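Local coordinates for protein fumarate reductase iron-sulfur subunit (Mycolicibacterium smegmatis, PDB 7D6V) that probably serves as the iron-sulfur subunit of a membrane-bound succinate dehydrogenase, passing electrons through three iron-sulfur clusters toward ubiquinone, at residues Leu200-Ile205 and Leu224-Lys228; Lys191-Asp196 and Arg230-Tyr236; Gln114-Phe118 and Ile177-His183. One frame throughout, in Å; residues are numbered along the deposited sequence.

Contact 1. Residues Leu200-Ile205 and Leu224-Lys228; sequences LGYCNI and LIPMK. With F3S (Fe3-s4 cluster), chain G.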
loop_
_atom_site.group_PDB
_atom_site.type_symbol
_atom_site.label_atom_id
_atom_site.label_comp_id
_atom_site.label_asym_id
_atom_site.label_seq_id
_atom_site.Cartn_x
_atom_site.Cartn_y
_atom_site.Cartn_z
ATOM N N LEU B 200 -2.878 -0.953 -24.971
ATOM C CA LEU B 200 -1.506 -0.593 -24.629
ATOM C C LEU B 200 -0.917 0.401 -25.624
ATOM O O LEU B 200 -0.007 1.160 -25.277
ATOM C CB LEU B 200 -0.639 -1.848 -24.550
ATOM C CG LEU B 200 0.807 -1.690 -24.080
ATOM C CD1 LEU B 200 0.871 -0.974 -22.745
ATOM C CD2 LEU B 200 1.483 -3.040 -23.999
ATOM N N GLY B 201 -1.425 0.423 -26.857
ATOM C CA GLY B 201 -0.935 1.368 -27.844
ATOM C C GLY B 201 -1.291 2.808 -27.550
ATOM O O GLY B 201 -0.615 3.714 -28.047
ATOM N N TYR B 202 -2.339 3.042 -26.759
ATOM C CA TYR B 202 -2.712 4.405 -26.400
ATOM C C TYR B 202 -1.655 5.065 -25.533
ATOM O O TYR B 202 -1.556 6.295 -25.507
ATOM C CB TYR B 202 -4.059 4.413 -25.685
ATOM C CG TYR B 202 -5.234 4.329 -26.620
ATOM C CD1 TYR B 202 -5.819 3.110 -26.921
ATOM C CD2 TYR B 202 -5.757 5.468 -27.208
ATOM C CE1 TYR B 202 -6.889 3.030 -27.777
ATOM C CE2 TYR B 202 -6.827 5.398 -28.064
ATOM C CZ TYR B 202 -7.389 4.178 -28.346
ATOM O OH TYR B 202 -8.459 4.104 -29.203
ATOM N N CYS B 203 -0.988 4.148 -24.892
ATOM C CA CYS B 203 0.058 4.678 -24.029
ATOM C C CYS B 203 1.210 5.200 -24.875
ATOM O O CYS B 203 1.954 4.419 -25.472
ATOM C CB CYS B 203 0.547 3.606 -23.061
ATOM S SG CYS B 203 1.846 4.157 -21.932
ATOM N N ASN B 204 1.475 6.642 -24.877
ATOM C CA ASN B 204 2.781 7.220 -25.120
ATOM C C ASN B 204 3.471 7.337 -23.772
ATOM O O ASN B 204 2.819 7.501 -22.739
ATOM C CB ASN B 204 2.679 8.569 -25.842
ATOM C CG ASN B 204 2.143 9.684 -24.968
ATOM O OD1 ASN B 204 1.453 9.450 -23.983
ATOM N ND2 ASN B 204 2.449 10.913 -25.344
ATOM N N ILE B 205 4.789 7.240 -23.775
ATOM C CA ILE B 205 5.508 6.828 -22.575
ATOM C C ILE B 205 6.038 8.032 -21.812
ATOM O O ILE B 205 7.090 7.966 -21.168
ATOM C CB ILE B 205 6.622 5.837 -22.928
ATOM C CG1 ILE B 205 7.631 6.496 -23.853
ATOM C CG2 ILE B 205 6.042 4.588 -23.559
ATOM C CD1 ILE B 205 8.813 5.676 -24.028
ATOM N N LEU B 224 5.674 -1.052 -18.520
ATOM C CA LEU B 224 5.014 -0.649 -19.758
ATOM C C LEU B 224 5.908 -0.852 -20.976
ATOM O O LEU B 224 5.466 -1.402 -21.987
ATOM C CB LEU B 224 4.573 0.807 -19.659
ATOM C CG LEU B 224 3.714 1.126 -18.441
ATOM C CD1 LEU B 224 3.379 2.586 -18.436
ATOM C CD2 LEU B 224 2.455 0.282 -18.428
ATOM N N ILE B 225 7.155 -0.387 -20.909
ATOM C CA ILE B 225 8.082 -0.593 -22.022
ATOM C C ILE B 225 8.380 -2.072 -22.253
ATOM O O ILE B 225 8.392 -2.500 -23.418
ATOM C CB ILE B 225 9.350 0.256 -21.820
ATOM C CG1 ILE B 225 9.022 1.739 -21.979
ATOM C CG2 ILE B 225 10.433 -0.146 -22.806
ATOM C CD1 ILE B 225 10.088 2.660 -21.460
ATOM N N PRO B 226 8.655 -2.890 -21.226
ATOM C CA PRO B 226 8.804 -4.333 -21.485
ATOM C C PRO B 226 7.585 -4.971 -22.126
ATOM O O PRO B 226 7.730 -5.821 -23.014
ATOM C CB PRO B 226 9.076 -4.902 -20.089
ATOM C CG PRO B 226 9.712 -3.800 -19.364
ATOM C CD PRO B 226 9.046 -2.556 -19.844
ATOM N N MET B 227 6.378 -4.579 -21.712
ATOM C CA MET B 227 5.185 -5.156 -22.317
ATOM C C MET B 227 5.008 -4.684 -23.752
ATOM O O MET B 227 4.541 -5.444 -24.603
ATOM C CB MET B 227 3.947 -4.830 -21.487
ATOM C CG MET B 227 3.871 -5.602 -20.189
ATOM S SD MET B 227 3.583 -7.366 -20.427
ATOM C CE MET B 227 2.163 -7.350 -21.512
ATOM N N LYS B 228 5.376 -3.436 -24.040
ATOM C CA LYS B 228 5.344 -2.965 -25.420
ATOM C C LYS B 228 6.332 -3.738 -26.282
ATOM O O LYS B 228 6.038 -4.064 -27.436
ATOM C CB LYS B 228 5.636 -1.467 -25.474
ATOM C CG LYS B 228 4.456 -0.599 -25.094
ATOM C CD LYS B 228 4.855 0.856 -24.984
ATOM C CE LYS B 228 3.649 1.742 -24.716
ATOM N NZ LYS B 228 2.934 2.124 -25.960
HETATM FE FE1 F3S G . 0.218 7.109 -18.194
HETATM FE FE3 F3S G . 2.759 6.384 -17.710
HETATM FE FE4 F3S G . 1.712 5.773 -20.110
HETATM S S1 F3S G . 1.845 8.392 -17.400
HETATM S S2 F3S G . 0.257 7.465 -20.470
HETATM S S3 F3S G . 0.992 4.951 -18.072
HETATM S S4 F3S G . 3.867 6.306 -19.696
#

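Contact 2. Residues Lys191-Asp196 and Arg230-Tyr236; sequences KEMAQD and RVADRKY. With UQ1 (ubiquinone-1), chain H.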
loop_
_atom_site.group_PDB
_atom_site.type_symbol
_atom_site.label_atom_id
_atom_site.label_comp_id
_atom_site.label_asym_id
_atom_site.label_seq_id
_atom_site.Cartn_x
_atom_site.Cartn_y
_atom_site.Cartn_z
ATOM N N LYS B 191 -0.610 -11.307 -23.961
ATOM C CA LYS B 191 0.137 -10.308 -24.719
ATOM C C LYS B 191 -0.723 -9.670 -25.805
ATOM O O LYS B 191 -0.721 -8.446 -25.968
ATOM C CB LYS B 191 1.389 -10.941 -25.325
ATOM C CG LYS B 191 2.522 -11.156 -24.335
ATOM C CD LYS B 191 3.752 -11.705 -25.029
ATOM C CE LYS B 191 4.827 -12.094 -24.035
ATOM N NZ LYS B 191 4.439 -13.281 -23.236
ATOM N N GLU B 192 -1.461 -10.485 -26.562
ATOM C CA GLU B 192 -2.327 -9.944 -27.606
ATOM C C GLU B 192 -3.440 -9.086 -27.024
ATOM O O GLU B 192 -3.762 -8.023 -27.568
ATOM C CB GLU B 192 -2.917 -11.075 -28.446
ATOM C CG GLU B 192 -1.899 -11.856 -29.235
ATOM C CD GLU B 192 -1.222 -11.003 -30.283
ATOM O OE1 GLU B 192 0.000 -10.792 -30.176
ATOM O OE2 GLU B 192 -1.913 -10.543 -31.216
ATOM N N MET B 193 -4.049 -9.533 -25.925
ATOM C CA MET B 193 -5.177 -8.790 -25.381
ATOM C C MET B 193 -4.735 -7.477 -24.757
ATOM O O MET B 193 -5.494 -6.502 -24.783
ATOM C CB MET B 193 -5.946 -9.636 -24.368
ATOM C CG MET B 193 -5.172 -9.997 -23.130
ATOM S SD MET B 193 -6.087 -11.077 -22.022
ATOM C CE MET B 193 -6.024 -12.623 -22.917
ATOM N N ALA B 194 -3.512 -7.423 -24.218
ATOM C CA ALA B 194 -2.999 -6.173 -23.670
ATOM C C ALA B 194 -2.986 -5.066 -24.714
ATOM O O ALA B 194 -3.173 -3.893 -24.379
ATOM C CB ALA B 194 -1.595 -6.380 -23.105
ATOM N N GLN B 195 -2.770 -5.420 -25.978
ATOM C CA GLN B 195 -2.779 -4.460 -27.072
ATOM C C GLN B 195 -4.165 -4.280 -27.675
ATOM O O GLN B 195 -4.547 -3.157 -28.018
ATOM C CB GLN B 195 -1.795 -4.906 -28.157
ATOM C CG GLN B 195 -1.649 -3.952 -29.334
ATOM C CD GLN B 195 -1.112 -2.596 -28.933
ATOM O OE1 GLN B 195 -1.854 -1.618 -28.870
ATOM N NE2 GLN B 195 0.179 -2.529 -28.656
ATOM N N ASP B 196 -4.938 -5.360 -27.794
ATOM C CA ASP B 196 -6.172 -5.315 -28.571
ATOM C C ASP B 196 -7.388 -4.866 -27.767
ATOM O O ASP B 196 -8.221 -4.118 -28.289
ATOM C CB ASP B 196 -6.440 -6.682 -29.197
ATOM C CG ASP B 196 -5.405 -7.055 -30.235
ATOM O OD1 ASP B 196 -4.986 -6.165 -31.002
ATOM O OD2 ASP B 196 -5.007 -8.237 -30.290
ATOM N N ARG B 230 7.292 -6.857 -25.732
ATOM C CA ARG B 230 6.713 -8.186 -25.931
ATOM C C ARG B 230 5.584 -8.159 -26.960
ATOM O O ARG B 230 5.456 -9.075 -27.787
ATOM C CB ARG B 230 6.227 -8.738 -24.594
ATOM C CG ARG B 230 7.350 -8.901 -23.590
ATOM C CD ARG B 230 6.875 -9.344 -22.227
ATOM N NE ARG B 230 8.006 -9.523 -21.323
ATOM C CZ ARG B 230 8.069 -10.442 -20.367
ATOM N NH1 ARG B 230 7.060 -11.276 -20.174
ATOM N NH2 ARG B 230 9.144 -10.526 -19.600
ATOM N N VAL B 231 4.757 -7.114 -26.932
ATOM C CA VAL B 231 3.711 -6.968 -27.936
ATOM C C VAL B 231 4.326 -6.810 -29.320
ATOM O O VAL B 231 3.805 -7.336 -30.308
ATOM C CB VAL B 231 2.788 -5.787 -27.580
ATOM C CG1 VAL B 231 1.887 -5.439 -28.750
ATOM C CG2 VAL B 231 1.956 -6.120 -26.360
ATOM N N ALA B 232 5.440 -6.083 -29.414
ATOM C CA ALA B 232 6.133 -5.954 -30.692
ATOM C C ALA B 232 6.707 -7.288 -31.145
ATOM O O ALA B 232 6.725 -7.586 -32.343
ATOM C CB ALA B 232 7.231 -4.900 -30.588
ATOM N N ASP B 233 7.201 -8.095 -30.203
ATOM C CA ASP B 233 7.579 -9.470 -30.515
ATOM C C ASP B 233 6.432 -10.202 -31.191
ATOM O O ASP B 233 6.609 -10.855 -32.223
ATOM C CB ASP B 233 7.969 -10.219 -29.241
ATOM C CG ASP B 233 9.394 -9.985 -28.830
ATOM O OD1 ASP B 233 10.152 -9.358 -29.595
ATOM O OD2 ASP B 233 9.754 -10.450 -27.734
ATOM N N ARG B 234 5.242 -10.104 -30.604
ATOM C CA ARG B 234 4.112 -10.884 -31.098
ATOM C C ARG B 234 3.514 -10.330 -32.388
ATOM O O ARG B 234 3.001 -11.103 -33.202
ATOM C CB ARG B 234 3.032 -10.967 -30.024
ATOM C CG ARG B 234 3.365 -11.884 -28.868
ATOM C CD ARG B 234 3.472 -13.322 -29.329
ATOM N NE ARG B 234 3.422 -14.254 -28.208
ATOM C CZ ARG B 234 4.472 -14.582 -27.463
ATOM N NH1 ARG B 234 5.660 -14.054 -27.722
ATOM N NH2 ARG B 234 4.335 -15.440 -26.462
ATOM N N LYS B 235 3.565 -9.019 -32.598
ATOM C CA LYS B 235 2.757 -8.373 -33.626
ATOM C C LYS B 235 3.548 -7.579 -34.652
ATOM O O LYS B 235 3.179 -7.574 -35.826
ATOM C CB LYS B 235 1.731 -7.440 -32.969
ATOM C CG LYS B 235 0.610 -8.149 -32.243
ATOM C CD LYS B 235 -0.241 -7.166 -31.467
ATOM C CE LYS B 235 -1.212 -6.444 -32.374
ATOM N NZ LYS B 235 -2.362 -7.306 -32.751
ATOM N N TYR B 236 4.617 -6.896 -34.248
ATOM C CA TYR B 236 5.256 -5.892 -35.092
ATOM C C TYR B 236 6.702 -6.244 -35.421
ATOM O O TYR B 236 7.538 -5.355 -35.583
ATOM C CB TYR B 236 5.188 -4.517 -34.431
ATOM C CG TYR B 236 3.804 -4.122 -33.986
ATOM C CD1 TYR B 236 2.755 -4.055 -34.889
ATOM C CD2 TYR B 236 3.545 -3.816 -32.660
ATOM C CE1 TYR B 236 1.492 -3.698 -34.488
ATOM C CE2 TYR B 236 2.281 -3.455 -32.249
ATOM C CZ TYR B 236 1.259 -3.399 -33.169
ATOM O OH TYR B 236 -0.004 -3.041 -32.771
HETATM C C1 UQ1 H . 0.484 -2.456 -38.473
HETATM O O1 UQ1 H . 0.861 -3.463 -37.984
HETATM C C2 UQ1 H . -0.944 -1.974 -38.235
HETATM O O2 UQ1 H . -1.814 -2.725 -37.437
HETATM C CM2 UQ1 H . -2.814 -3.396 -38.149
HETATM C C3 UQ1 H . -1.423 -0.672 -38.869
HETATM O O3 UQ1 H . -2.732 -0.229 -38.653
HETATM C CM3 UQ1 H . -2.893 0.540 -37.496
HETATM C C4 UQ1 H . -0.475 0.145 -39.739
HETATM O O4 UQ1 H . -0.847 1.154 -40.231
HETATM C C5 UQ1 H . 0.953 -0.336 -39.975
HETATM C CM5 UQ1 H . 1.904 0.480 -40.845
HETATM C C6 UQ1 H . 1.430 -1.639 -39.344
HETATM C C7 UQ1 H . 2.859 -2.121 -39.573
HETATM C C8 UQ1 H . 3.730 -1.542 -38.461
HETATM C C9 UQ1 H . 4.726 -2.231 -37.953
HETATM C C10 UQ1 H . 5.031 -3.634 -38.472
HETATM C C11 UQ1 H . 5.575 -1.622 -36.842
#

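Contact 3. Residues Gln114-Phe118 and Ile177-His183; sequences QIPSF and IAELDMH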
loop_
_atom_site.group_PDB
_atom_site.type_symbol
_atom_site.label_atom_id
_atom_site.label_comp_id
_atom_site.label_asym_id
_atom_site.label_seq_id
_atom_site.Cartn_x
_atom_site.Cartn_y
_atom_site.Cartn_z
ATOM N N GLN B 114 -11.835 -7.312 -15.757
ATOM C CA GLN B 114 -11.694 -7.664 -17.162
ATOM C C GLN B 114 -10.377 -8.359 -17.464
ATOM O O GLN B 114 -10.293 -9.088 -18.457
ATOM C CB GLN B 114 -11.821 -6.417 -18.044
ATOM C CG GLN B 114 -13.202 -5.792 -18.034
ATOM C CD GLN B 114 -13.222 -4.415 -18.663
ATOM O OE1 GLN B 114 -12.206 -3.929 -19.155
ATOM N NE2 GLN B 114 -14.385 -3.779 -18.651
ATOM N N ILE B 115 -9.364 -8.160 -16.635
ATOM C CA ILE B 115 -8.061 -8.793 -16.845
ATOM C C ILE B 115 -8.135 -10.244 -16.380
ATOM O O ILE B 115 -8.619 -10.502 -15.267
ATOM C CB ILE B 115 -6.972 -8.034 -16.097
ATOM C CG1 ILE B 115 -6.882 -6.597 -16.604
ATOM C CG2 ILE B 115 -5.629 -8.730 -16.249
ATOM C CD1 ILE B 115 -5.814 -5.802 -15.926
ATOM N N PRO B 116 -7.689 -11.203 -17.191
ATOM C CA PRO B 116 -7.651 -12.596 -16.731
ATOM C C PRO B 116 -6.772 -12.740 -15.500
ATOM O O PRO B 116 -5.720 -12.112 -15.386
ATOM C CB PRO B 116 -7.070 -13.350 -17.931
ATOM C CG PRO B 116 -7.345 -12.477 -19.092
ATOM C CD PRO B 116 -7.250 -11.074 -18.588
ATOM N N SER B 117 -7.214 -13.583 -14.577
ATOM C CA SER B 117 -6.559 -13.713 -13.290
ATOM C C SER B 117 -5.412 -14.716 -13.370
ATOM O O SER B 117 -5.122 -15.289 -14.421
ATOM C CB SER B 117 -7.572 -14.114 -12.224
ATOM O OG SER B 117 -8.489 -13.062 -11.985
ATOM N N PHE B 118 -4.745 -14.918 -12.237
ATOM C CA PHE B 118 -3.645 -15.868 -12.169
ATOM C C PHE B 118 -4.142 -17.277 -12.461
ATOM O O PHE B 118 -5.123 -17.739 -11.873
ATOM C CB PHE B 118 -2.990 -15.806 -10.790
ATOM C CG PHE B 118 -2.066 -16.952 -10.503
ATOM C CD1 PHE B 118 -2.415 -17.923 -9.584
ATOM C CD2 PHE B 118 -0.848 -17.054 -11.145
ATOM C CE1 PHE B 118 -1.571 -18.974 -9.317
ATOM C CE2 PHE B 118 -0.001 -18.104 -10.881
ATOM C CZ PHE B 118 -0.361 -19.063 -9.966
ATOM N N ILE B 177 -1.114 -6.508 -15.713
ATOM C CA ILE B 177 -0.885 -7.450 -16.806
ATOM C C ILE B 177 0.582 -7.855 -16.863
ATOM O O ILE B 177 0.907 -9.028 -17.061
ATOM C CB ILE B 177 -1.359 -6.850 -18.142
ATOM C CG1 ILE B 177 -2.882 -6.726 -18.163
ATOM C CG2 ILE B 177 -0.892 -7.698 -19.311
ATOM C CD1 ILE B 177 -3.412 -5.989 -19.366
ATOM N N ALA B 178 1.490 -6.891 -16.695
ATOM C CA ALA B 178 2.916 -7.212 -16.673
ATOM C C ALA B 178 3.268 -8.107 -15.491
ATOM O O ALA B 178 4.088 -9.024 -15.616
ATOM C CB ALA B 178 3.742 -5.928 -16.632
ATOM N N GLU B 179 2.663 -7.846 -14.333
ATOM C CA GLU B 179 2.907 -8.662 -13.147
ATOM C C GLU B 179 2.455 -10.099 -13.365
ATOM O O GLU B 179 3.135 -11.041 -12.944
ATOM C CB GLU B 179 2.198 -8.033 -11.946
ATOM C CG GLU B 179 2.536 -8.632 -10.589
ATOM C CD GLU B 179 1.720 -9.867 -10.269
ATOM O OE1 GLU B 179 0.580 -9.967 -10.765
ATOM O OE2 GLU B 179 2.218 -10.739 -9.530
ATOM N N LEU B 180 1.309 -10.287 -14.017
ATOM C CA LEU B 180 0.844 -11.642 -14.300
ATOM C C LEU B 180 1.657 -12.299 -15.408
ATOM O O LEU B 180 1.835 -13.521 -15.403
ATOM C CB LEU B 180 -0.638 -11.622 -14.663
ATOM C CG LEU B 180 -1.590 -11.437 -13.483
ATOM C CD1 LEU B 180 -2.989 -11.132 -13.969
ATOM C CD2 LEU B 180 -1.583 -12.669 -12.606
ATOM N N ASP B 181 2.157 -11.509 -16.359
ATOM C CA ASP B 181 2.969 -12.048 -17.443
ATOM C C ASP B 181 4.341 -12.497 -16.956
ATOM O O ASP B 181 4.893 -13.469 -17.479
ATOM C CB ASP B 181 3.110 -11.000 -18.546
ATOM C CG ASP B 181 3.462 -11.605 -19.886
ATOM O OD1 ASP B 181 2.636 -12.360 -20.435
ATOM O OD2 ASP B 181 4.560 -11.316 -20.401
ATOM N N MET B 182 4.903 -11.809 -15.968
ATOM C CA MET B 182 6.211 -12.166 -15.437
ATOM C C MET B 182 6.136 -13.159 -14.285
ATOM O O MET B 182 7.178 -13.515 -13.729
ATOM C CB MET B 182 6.960 -10.906 -14.993
ATOM C CG MET B 182 7.512 -10.086 -16.143
ATOM S SD MET B 182 7.845 -8.378 -15.689
ATOM C CE MET B 182 7.775 -7.590 -17.291
ATOM N N HIS B 183 4.944 -13.606 -13.916
ATOM C CA HIS B 183 4.816 -14.645 -12.902
ATOM C C HIS B 183 5.401 -15.947 -13.434
ATOM O O HIS B 183 4.999 -16.407 -14.508
ATOM C CB HIS B 183 3.351 -14.836 -12.520
ATOM C CG HIS B 183 3.148 -15.601 -11.250
ATOM N ND1 HIS B 183 3.524 -16.918 -11.102
ATOM C CD2 HIS B 183 2.602 -15.234 -10.066
ATOM C CE1 HIS B 183 3.223 -17.327 -9.885
ATOM N NE2 HIS B 183 2.661 -16.324 -9.236
#

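Contact 1. Residues Leu200-Ile205 and Leu224-Lys228
K228 lays its long side chain across the 200-205 turn and ends between two carbonyl groups. NZ donates to C203 O at 2.5 Å, with the nitrogen in the carbonyl plane and a C=O...N angle of 154°. Its second bond runs from NZ to L200 O at 3.2 Å, and here the donor is tilted 29° from the carbonyl plane. L200 O also accepts from C203 N, which reaches it from the other face, so one oxygen both closes the turn and holds the buried ammonium. The chain is extended until its last bend (chi4 -85°), which swings NZ toward the two oxygens. A weak, long ion pair with E144 of the membrane anchor subunit gives this charge a further partner.

Apolar contacts pack round the lysine stem. L200 CG meets K228 CG at 3.9 Å, while the CD2 branch of L200 reaches M227 CB, also at 3.9 Å. On the C203 side of the stem, I205 puts its CG2 methyl against K228 CE. The longer branch of I205 ends with CD1 4.2 Å from I225 CD1, where the two isoleucines cross at about a right angle.

At the cluster, C203 SG binds iron FE4 at 2.4 Å, and L224 sends CD1 from the helix to within 3.4 Å of sulfide S3, with I205 CA beside S4. The Y141 hydroxyl of the membrane anchor subunit hydrogen-bonds with Y202 O and N204 N. C155 and C209 also lie in this pocket. A loop cysteine on one iron, with a helix leucine against a sulfide, is the arrangement of the [3Fe-4S] site in the dicluster, ferredoxin-like domain of succinate dehydrogenase iron-sulfur subunits.

Contact 2. Residues Lys191-Asp196 and Arg230-Tyr236
K191 and V231 bring helix 191-196 and the C-terminal end of helix 219-235 together in a nearly perpendicular helix crossing, the short axes passing 9.4 Å apart at 102°. At the middle, V231 sets CG2 against K191 O, 3.6 Å away, and turns CG1 toward Q195, whose CB lies 3.8 Å from that CG1 methyl. The Q195 chain bends at chi2 (62°) and brings its amide alongside the same methyl, with CG near Y236 OH.

To one side, the K191 stem runs between two arginines. CE packs on R230 CB, and K191 CD sits over the centre of one face of the R234 guanidinium, 3.8 Å from R234 CZ. The three positive groups share acidic neighbours: K191 NZ has a salt bridge to D189, which R234 approaches weakly, and R230 NH1 has one to D181. These acids probably offset the like charges.

Toward the other side, E192, D196 and K235 form a salt-bridge network. K235 CG lies against the E192 carboxylate, and bends at chi3 and chi4 carry the ammonium past it to D196; the bond from K235 NZ to D196 OD1 is weak at 3.4 Å, and the pair with E192 OE2 is long.

Farther out, the anchor subunit fixes the helix end: D233 makes salt bridges to R156 and R216 of that chain. Y236 takes the contact to the bound quinone. K235 CB covers one face of the Y236 ring, and ubiquinone oxygen O1 lies at the edge of that ring, near its plane, 3.6 Å from Y236 CE1.

Contact 3. Residues Gln114-Phe118 and Ile177-His183
L180 is the bump that fills the concave side of the 114-118 loop as it passes over the end of helix 171-181. Its two methyls lie side by side along the inner side of the loop: CD1 faces the P116 carbonyl oxygen, roughly end-on, and lies 4.2 Å from I115 CG2, and CD2 presses on F118, 3.8 Å from F118 CA and close to CB. Between them the fork follows the loop from I115 to F118.

One helical turn before L180, I177 meets I115 of the loop. The CD1 and CG2 methyls of I115 both rest on I177 CG1, the CD1 contact measuring 3.8 Å, so two branches of I115 share one atom of I177.

At the far end the F118 ring swings over H183. F118 CG is trans to its own nitrogen (chi1 166°), which carries CE2 over one face of the imidazole, 3.4 Å above its plane and displaced toward the rim. The ring centroids are 4.6 Å apart and the planes inclined at 39°, an oblique aromatic pair. H183 ND1 is hydrogen-bonded with L185 N, which helps set the rotation of the imidazole.

R190 holds the loop from beside L180, hydrogen-bonding to P116 O and S117 O, while Q153 of the neighbouring subunit A hydrogen-bonds with I115 O and S117 OG. Helix 171-181 lies between this loop and helix 219-235, where A178 packs on A223 and M227; P116 and I177 also touch helix 191-196.

Following the chain from the N terminus, contact 3 comes first: the loop at 114-118 meets 177-183, closing a span that carries helices 133-142, 150-154 and 156-159 and the first turns of 171-181. Contact 2 then opens at helix 191-196 and closes at 230-236, and contact 1 falls wholly within that span, 200-205 reaching 224-228. Contact 3 lies in series with both, and no pair crosses. Contacts 1 and 2 share helix 219-235, and a probable hydrogen bond from L200 N to A194 O joins their first segments. M227 packs on A178, linking contacts 1 and 3, and M193 meets P116 between contacts 2 and 3. Together they tie helices 171-181, 191-196 and 219-235 into one unit beside the [3Fe-4S] cluster.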